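Local atomic coordinates of chromosomal replication initiator protein DnaA (Aquifex aeolicus, PDB entry 1L8Q), a protein that binds and hydrolyses ATP and, in its ATP-bound form, probably binds the replication origin oriC to initiate and regulate chromosomal DNA replication. Residues Y23-E28 with G158-E163; E235-Y240 with M265-K270. All coordinates share one frame; numbering follows the deposited sequence.

Interaction 1 (Y23-E28 with G158-E163); sequences YEVVKE and GGILVE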
# COMPACT_ATOMS: atom_id res chain seq x y z
N TYR A 23 -10.03 4.58 14.54
CA TYR A 23 -11.21 5.40 14.40
C TYR A 23 -11.68 5.97 15.74
O TYR A 23 -11.97 7.18 15.84
CB TYR A 23 -12.34 4.60 13.76
CG TYR A 23 -13.59 5.38 13.52
CD1 TYR A 23 -13.71 6.20 12.42
CD2 TYR A 23 -14.67 5.30 14.40
CE1 TYR A 23 -14.86 6.93 12.19
CE2 TYR A 23 -15.82 6.00 14.18
CZ TYR A 23 -15.91 6.82 13.07
OH TYR A 23 -17.06 7.53 12.83
N GLU A 24 -11.77 5.12 16.75
CA GLU A 24 -12.25 5.58 18.04
C GLU A 24 -11.31 6.59 18.65
O GLU A 24 -11.75 7.65 19.13
CB GLU A 24 -12.50 4.41 18.99
CG GLU A 24 -13.88 3.79 18.84
CD GLU A 24 -14.06 2.54 19.68
OE1 GLU A 24 -13.21 2.26 20.54
OE2 GLU A 24 -15.05 1.82 19.48
N VAL A 25 -10.01 6.28 18.60
CA VAL A 25 -9.00 7.18 19.15
C VAL A 25 -9.05 8.56 18.47
O VAL A 25 -9.06 9.58 19.14
CB VAL A 25 -7.57 6.59 19.07
CG1 VAL A 25 -6.52 7.65 19.37
CG2 VAL A 25 -7.45 5.42 20.04
N VAL A 26 -9.13 8.57 17.15
CA VAL A 26 -9.19 9.82 16.43
C VAL A 26 -10.44 10.61 16.86
O VAL A 26 -10.38 11.82 17.09
CB VAL A 26 -9.16 9.59 14.90
CG1 VAL A 26 -9.66 10.84 14.14
CG2 VAL A 26 -7.76 9.22 14.45
N LYS A 27 -11.56 9.91 17.01
CA LYS A 27 -12.79 10.55 17.44
C LYS A 27 -12.74 11.07 18.88
O LYS A 27 -13.23 12.14 19.17
CB LYS A 27 -13.98 9.62 17.28
CG LYS A 27 -14.65 9.73 15.94
CD LYS A 27 -16.12 9.41 16.08
CE LYS A 27 -16.97 10.51 15.46
NZ LYS A 27 -18.42 10.21 15.62
N GLU A 28 -12.21 10.27 19.78
CA GLU A 28 -12.02 10.73 21.15
C GLU A 28 -11.16 12.01 21.11
O GLU A 28 -11.44 12.96 21.82
CB GLU A 28 -11.30 9.66 21.97
CG GLU A 28 -12.22 8.74 22.77
CD GLU A 28 -11.69 7.31 22.89
OE1 GLU A 28 -12.51 6.39 23.06
OE2 GLU A 28 -10.45 7.09 22.81
N GLY A 158 5.60 8.51 23.05
CA GLY A 158 5.01 9.08 24.22
C GLY A 158 3.51 9.23 24.03
O GLY A 158 2.76 9.45 24.97
N GLY A 159 3.06 9.09 22.80
CA GLY A 159 1.64 9.26 22.54
C GLY A 159 0.84 7.98 22.47
O GLY A 159 0.95 7.11 23.34
N ILE A 160 0.01 7.87 21.43
CA ILE A 160 -0.75 6.65 21.20
C ILE A 160 -0.51 6.09 19.80
O ILE A 160 -0.67 6.79 18.79
CB ILE A 160 -2.26 6.84 21.49
CG1 ILE A 160 -3.02 5.54 21.23
CG2 ILE A 160 -2.84 7.98 20.66
CD1 ILE A 160 -4.29 5.38 22.07
N LEU A 161 -0.08 4.84 19.74
CA LEU A 161 0.22 4.17 18.48
C LEU A 161 -0.88 3.19 18.18
O LEU A 161 -1.16 2.32 18.99
CB LEU A 161 1.52 3.39 18.61
CG LEU A 161 2.83 4.14 18.43
CD1 LEU A 161 2.73 5.55 18.93
CD2 LEU A 161 4.00 3.37 19.08
N VAL A 162 -1.48 3.29 17.01
CA VAL A 162 -2.54 2.36 16.66
C VAL A 162 -2.41 1.82 15.23
O VAL A 162 -2.38 2.57 14.26
CB VAL A 162 -3.93 2.97 16.85
CG1 VAL A 162 -4.00 3.72 18.16
CG2 VAL A 162 -4.24 3.89 15.75
N GLU A 163 -2.32 0.51 15.12
CA GLU A 163 -2.24 -0.15 13.84
C GLU A 163 -3.60 -0.12 13.17
O GLU A 163 -4.60 -0.24 13.82
CB GLU A 163 -1.80 -1.60 14.07
CG GLU A 163 -1.55 -2.41 12.83
CD GLU A 163 -0.86 -3.72 13.14
OE1 GLU A 163 -0.88 -4.12 14.34
OE2 GLU A 163 -0.27 -4.34 12.21
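V25 has CG1 anti to its backbone N (chi1 168°), which sets CG2 anti to the carbonyl carbon; with CB directed at the strand, this puts both methyls against I160. In I160 it is CG1 that stands anti to the backbone N (chi1 -180°), and a further extended torsion carries CD1 on to V25. The two branched side chains meet tip to tip, where helix 20-31 packs against the edge strand 160-163 of the parallel sheet in the AAA+ nucleotide-binding domain. This sheet has strand order 2-3-4-1-5, the P-loop NTPase arrangement expected of AAA+ proteins, and strand 160-163 pairs through its backbone with strand 40-43, whose I40, together with the preceding Y37, touches both V25 and I160. The contact is purely apolar, with no hydrogen bond between the segments. V25 CG2 lies 3.8 Å from I160 CD1, while V25 CG1 faces the other branch of the isoleucine, 3.9 Å from I160 CG2. The next residue, V26, packs on L53 and A57 of helix 50-63, the helix that begins at the P-loop lysine K50. Further along the strand V162 also turns its side chain to helix 20-31, touching L21 and A22; its side chain is about 12 Å from the bound ADP. Its reach to V25 is longer, with V162 CG1 4.3 Å from V25 CG2.

Interaction 2 (E235-Y240 with M265-K270); sequences EFVANY and MYLCRK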
# COMPACT_ATOMS: atom_id res chain seq x y z
N GLU A 235 4.16 -25.83 -19.21
CA GLU A 235 4.38 -26.89 -20.19
C GLU A 235 5.69 -26.62 -20.92
O GLU A 235 6.45 -27.54 -21.20
CB GLU A 235 3.26 -26.92 -21.23
CG GLU A 235 1.93 -27.45 -20.76
CD GLU A 235 0.83 -27.31 -21.81
OE1 GLU A 235 1.05 -26.59 -22.82
OE2 GLU A 235 -0.25 -27.91 -21.63
N PHE A 236 5.94 -25.36 -21.23
CA PHE A 236 7.13 -24.99 -21.98
C PHE A 236 8.41 -25.30 -21.21
O PHE A 236 9.26 -26.05 -21.69
CB PHE A 236 7.10 -23.53 -22.38
CG PHE A 236 8.30 -23.08 -23.11
CD1 PHE A 236 8.51 -23.48 -24.42
CD2 PHE A 236 9.25 -22.28 -22.50
CE1 PHE A 236 9.63 -23.08 -25.10
CE2 PHE A 236 10.37 -21.88 -23.17
CZ PHE A 236 10.57 -22.28 -24.48
N VAL A 237 8.55 -24.71 -20.03
CA VAL A 237 9.73 -24.93 -19.21
C VAL A 237 9.99 -26.42 -19.08
O VAL A 237 11.14 -26.86 -19.08
CB VAL A 237 9.58 -24.29 -17.83
CG1 VAL A 237 10.53 -24.93 -16.83
CG2 VAL A 237 9.81 -22.78 -17.92
N ALA A 238 8.92 -27.19 -18.99
CA ALA A 238 9.02 -28.64 -18.90
C ALA A 238 9.75 -29.21 -20.10
O ALA A 238 10.94 -29.54 -20.02
CB ALA A 238 7.63 -29.26 -18.79
N ASN A 239 9.04 -29.33 -21.22
CA ASN A 239 9.59 -29.90 -22.45
C ASN A 239 11.04 -29.49 -22.75
O ASN A 239 11.74 -30.19 -23.47
CB ASN A 239 8.69 -29.57 -23.64
CG ASN A 239 7.24 -29.92 -23.38
OD1 ASN A 239 6.93 -30.97 -22.82
ND2 ASN A 239 6.34 -29.03 -23.78
N TYR A 240 11.47 -28.35 -22.19
CA TYR A 240 12.85 -27.90 -22.39
C TYR A 240 13.80 -28.42 -21.30
O TYR A 240 14.93 -28.79 -21.59
CB TYR A 240 12.94 -26.37 -22.47
CG TYR A 240 14.28 -25.88 -22.98
CD1 TYR A 240 14.54 -25.81 -24.35
CD2 TYR A 240 15.29 -25.53 -22.09
CE1 TYR A 240 15.78 -25.38 -24.82
CE2 TYR A 240 16.54 -25.11 -22.56
CZ TYR A 240 16.77 -25.03 -23.92
OH TYR A 240 18.00 -24.61 -24.38
N MSE A 265 8.32 -19.29 -12.96
CA MSE A 265 7.78 -18.12 -12.29
C MSE A 265 8.31 -16.86 -12.97
O MSE A 265 7.56 -15.92 -13.24
CB MSE A 265 8.14 -18.12 -10.80
CG MSE A 265 7.43 -19.19 -10.00
SE MSE A 265 8.11 -19.35 -8.18
CE MSE A 265 6.92 -20.74 -7.56
N TYR A 266 9.61 -16.86 -13.26
CA TYR A 266 10.24 -15.73 -13.93
C TYR A 266 9.59 -15.47 -15.28
O TYR A 266 9.30 -14.33 -15.64
CB TYR A 266 11.75 -15.97 -14.10
CG TYR A 266 12.47 -14.81 -14.75
CD1 TYR A 266 12.96 -13.76 -13.97
CD2 TYR A 266 12.66 -14.76 -16.12
CE1 TYR A 266 13.63 -12.70 -14.56
CE2 TYR A 266 13.31 -13.71 -16.71
CZ TYR A 266 13.80 -12.68 -15.93
OH TYR A 266 14.45 -11.62 -16.52
N LEU A 267 9.36 -16.54 -16.03
CA LEU A 267 8.75 -16.40 -17.34
C LEU A 267 7.30 -15.92 -17.24
O LEU A 267 6.84 -15.12 -18.07
CB LEU A 267 8.84 -17.71 -18.12
CG LEU A 267 10.27 -18.15 -18.47
CD1 LEU A 267 10.26 -19.09 -19.66
CD2 LEU A 267 11.12 -16.94 -18.77
N CYS A 268 6.58 -16.40 -16.23
CA CYS A 268 5.20 -15.98 -16.01
C CYS A 268 5.22 -14.51 -15.67
O CYS A 268 4.39 -13.74 -16.16
CB CYS A 268 4.57 -16.76 -14.86
SG CYS A 268 3.87 -18.36 -15.33
N ARG A 269 6.17 -14.12 -14.84
CA ARG A 269 6.29 -12.73 -14.44
C ARG A 269 6.73 -11.86 -15.61
O ARG A 269 6.09 -10.88 -15.93
CB ARG A 269 7.26 -12.57 -13.26
CG ARG A 269 7.40 -11.15 -12.74
CD ARG A 269 6.09 -10.51 -12.29
NE ARG A 269 6.33 -9.48 -11.28
CZ ARG A 269 5.44 -8.57 -10.91
NH1 ARG A 269 4.23 -8.54 -11.47
NH2 ARG A 269 5.76 -7.68 -9.98
N LYS A 270 7.81 -12.26 -16.26
CA LYS A 270 8.41 -11.39 -17.28
C LYS A 270 7.77 -11.48 -18.67
O LYS A 270 7.70 -10.48 -19.39
CB LYS A 270 9.92 -11.60 -17.34
CG LYS A 270 10.65 -11.25 -16.04
CD LYS A 270 10.46 -9.77 -15.68
CE LYS A 270 11.52 -9.29 -14.70
NZ LYS A 270 11.67 -7.81 -14.73
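L267 enters the contact with V237 and F236 through one of its two methyls. Its CB points toward helix 216-241 but stays 5.2 Å from V237 CG2, too far to pack on it. At the next step chi1 (-65°) turns CG anti to the carbonyl carbon and beside the backbone N; L267 CG, 4.7 Å from V237 CG2, is still short of packing contact, and here the side chain forks. L267 CD1 ends 4.1 Å from V237 CG2, the valine branch that lies beside its own backbone N. The same methyl reaches the rim of the F236 phenyl ring, near the ring plane, 4.4 Å from F236 CD2, so the ring offers L267 its edge. The other branch makes no such contact with V237: L267 CD2 sits in plane at the edge of the Y266 ring, 3.8 Å from Y266 CD2. This packing joins helices 216-241 and 258-272 of domain IV, the helix-turn-helix region that probably binds double-stranded DNA. Between the two segments the contact is apolar, without a hydrogen bond, and the nearest CA atoms, those of V237 and L267, are 8.8 Å apart. V237 also packs on A260, I263 and A264 one and two turns earlier along helix 258-272, while L267 touches I233 on the preceding turn of its partner helix. Helix 308-323 closes over one side, where Q318 meets F236 and E316 meets L267. From that same helix V312 packs on Y266, and E316 OE2 makes a weak hydrogen bond with Y266 OH.

Overall arrangement
The two interactions lie on opposite sides of the chain's centre, their own centres 48 Å apart and their nearest atoms about 23 Å apart, so they do not touch. They follow one another in series: interaction 1 is complete before interaction 2 begins, and they share no helix, strand or sheet. Residues 23-28 and 158-163 join a helix to the sheet of the AAA+ domain III, whereas 235-240 and 265-270 join two helices in the all-helical domain IV. Helix 216-241, which supplies one side of interaction 2, begins where domain IV does. This is consistent with nucleotide binding and the probable binding of double-stranded DNA residing in separate domains of a single chain.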